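Local coordinates for protein light Chain (Clostridium botulinum, PDB 6BVD) that probably acts as the zinc metalloprotease of botulinum neurotoxin type HA, cleaving a SNARE protein of the host nerve terminal, at residues 289-294 / 336-341. Numbering follows the deposited sequence.
Sequences KVLSDY and VDLNKF
L291 and Y294, one turn of helix 280-301, lie across from the first turn of helix 338-348 and from V336, just ahead of its N-cap D337: the CA atoms of L291 and F341 lie 7.5 Å apart, those of Y294 and V336 7.3 Å. D337 OD1 accepts from K340 N at 2.8 Å and, weakly, from N339 N. F341 and L291 carry most of the contact. F341 CG is anti to its backbone N (chi1 178°), and the ring lies against the other helix, CZ 3.5 Å from L291 N. L291 covers one ring face, CD1 standing over the centre in a CH-pi contact, 4.0 Å from the centroid, while CB lies toward the CZ-CE2 side. V290 CG1 and Y294 CD2 meet the ring's edge near its plane, the latter 3.5 Å from F341 CE1; the Y294 and F341 planes are turned by 82°. L291 CD1 also touches V336 CG1 at 3.8 Å and L338 CD2, and V336 CG2 packs on the Y294 carbonyl. Beyond the segments, Y287 meets F341 edge-to-face, and Y294 OH hydrogen-bonds to Y238 O. No hydrogen bond links the two segments; apolar and aromatic packing alone joins them, and the capping carboxylate of D337 takes no part in it.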
# COMPACT_ATOMS: atom_id res chain seq x y z
N LYS A 289 -19.73 30.11 -21.65
CA LYS A 289 -20.80 29.87 -20.68
C LYS A 289 -20.23 29.89 -19.25
O LYS A 289 -20.79 30.55 -18.37
CB LYS A 289 -21.49 28.53 -20.94
CG LYS A 289 -22.55 28.17 -19.90
CD LYS A 289 -23.08 26.76 -20.12
CE LYS A 289 -21.90 25.73 -20.14
NZ LYS A 289 -21.33 25.28 -18.79
N VAL A 290 -19.11 29.20 -19.05
CA VAL A 290 -18.51 29.12 -17.70
C VAL A 290 -18.06 30.51 -17.25
O VAL A 290 -18.25 30.88 -16.09
CB VAL A 290 -17.31 28.13 -17.61
CG1 VAL A 290 -16.68 28.14 -16.18
CG2 VAL A 290 -17.74 26.71 -17.97
N LEU A 291 -17.48 31.27 -18.18
CA LEU A 291 -17.02 32.62 -17.89
C LEU A 291 -18.16 33.54 -17.48
O LEU A 291 -18.04 34.31 -16.52
CB LEU A 291 -16.30 33.20 -19.12
CG LEU A 291 -15.93 34.68 -19.04
CD1 LEU A 291 -14.95 34.92 -17.87
CD2 LEU A 291 -15.34 35.19 -20.35
N SER A 292 -19.27 33.45 -18.20
CA SER A 292 -20.45 34.19 -17.84
C SER A 292 -20.99 33.78 -16.44
O SER A 292 -21.34 34.65 -15.62
CB SER A 292 -21.51 33.99 -18.93
OG SER A 292 -22.72 34.58 -18.55
N ASP A 293 -21.01 32.49 -16.13
CA ASP A 293 -21.49 32.02 -14.82
C ASP A 293 -20.55 32.48 -13.68
O ASP A 293 -21.02 32.86 -12.60
CB ASP A 293 -21.60 30.50 -14.78
CG ASP A 293 -22.76 29.97 -15.62
OD1 ASP A 293 -23.69 30.74 -15.88
OD2 ASP A 293 -22.76 28.77 -15.95
N TYR A 294 -19.24 32.43 -13.91
CA TYR A 294 -18.31 32.87 -12.86
C TYR A 294 -18.38 34.38 -12.64
O TYR A 294 -18.21 34.81 -11.50
CB TYR A 294 -16.86 32.46 -13.15
CG TYR A 294 -16.59 31.00 -12.93
CD1 TYR A 294 -17.62 30.12 -12.62
CD2 TYR A 294 -15.30 30.49 -13.04
CE1 TYR A 294 -17.38 28.80 -12.43
CE2 TYR A 294 -15.05 29.16 -12.84
CZ TYR A 294 -16.10 28.32 -12.54
OH TYR A 294 -15.85 26.98 -12.33
N VAL A 336 -13.91 39.03 -12.09
CA VAL A 336 -13.17 38.03 -12.86
C VAL A 336 -11.97 38.68 -13.55
O VAL A 336 -12.09 39.70 -14.23
CB VAL A 336 -14.07 37.30 -13.87
CG1 VAL A 336 -13.23 36.46 -14.86
CG2 VAL A 336 -15.08 36.44 -13.14
N ASP A 337 -10.78 38.12 -13.30
CA ASP A 337 -9.56 38.42 -14.04
C ASP A 337 -9.43 37.43 -15.21
O ASP A 337 -9.39 36.21 -14.97
CB ASP A 337 -8.34 38.35 -13.12
CG ASP A 337 -7.02 38.48 -13.87
OD1 ASP A 337 -6.66 37.57 -14.64
OD2 ASP A 337 -6.32 39.49 -13.66
N LEU A 338 -9.40 37.92 -16.45
CA LEU A 338 -9.48 37.02 -17.60
C LEU A 338 -8.30 36.04 -17.69
O LEU A 338 -8.48 34.90 -18.11
CB LEU A 338 -9.57 37.82 -18.90
CG LEU A 338 -10.91 38.53 -19.13
CD1 LEU A 338 -10.98 39.15 -20.53
CD2 LEU A 338 -12.08 37.58 -18.92
N ASN A 339 -7.13 36.47 -17.26
CA ASN A 339 -5.94 35.61 -17.32
C ASN A 339 -6.02 34.51 -16.26
O ASN A 339 -5.67 33.35 -16.53
CB ASN A 339 -4.68 36.44 -17.13
CG ASN A 339 -4.37 37.30 -18.34
OD1 ASN A 339 -4.61 36.89 -19.47
ND2 ASN A 339 -3.86 38.50 -18.10
N LYS A 340 -6.47 34.85 -15.05
CA LYS A 340 -6.64 33.83 -14.03
C LYS A 340 -7.78 32.87 -14.42
O LYS A 340 -7.74 31.68 -14.09
CB LYS A 340 -6.89 34.47 -12.66
CG LYS A 340 -5.64 35.05 -12.02
CD LYS A 340 -6.00 35.67 -10.66
CE LYS A 340 -4.85 35.61 -9.68
NZ LYS A 340 -5.24 36.20 -8.36
N PHE A 341 -8.81 33.36 -15.11
CA PHE A 341 -9.89 32.48 -15.56
C PHE A 341 -9.40 31.47 -16.59
O PHE A 341 -9.76 30.29 -16.56
CB PHE A 341 -11.06 33.26 -16.16
CG PHE A 341 -12.13 32.37 -16.67
CD1 PHE A 341 -13.05 31.83 -15.79
CD2 PHE A 341 -12.18 32.00 -18.01
CE1 PHE A 341 -14.03 30.97 -16.24
CE2 PHE A 341 -13.13 31.13 -18.46
CZ PHE A 341 -14.06 30.61 -17.57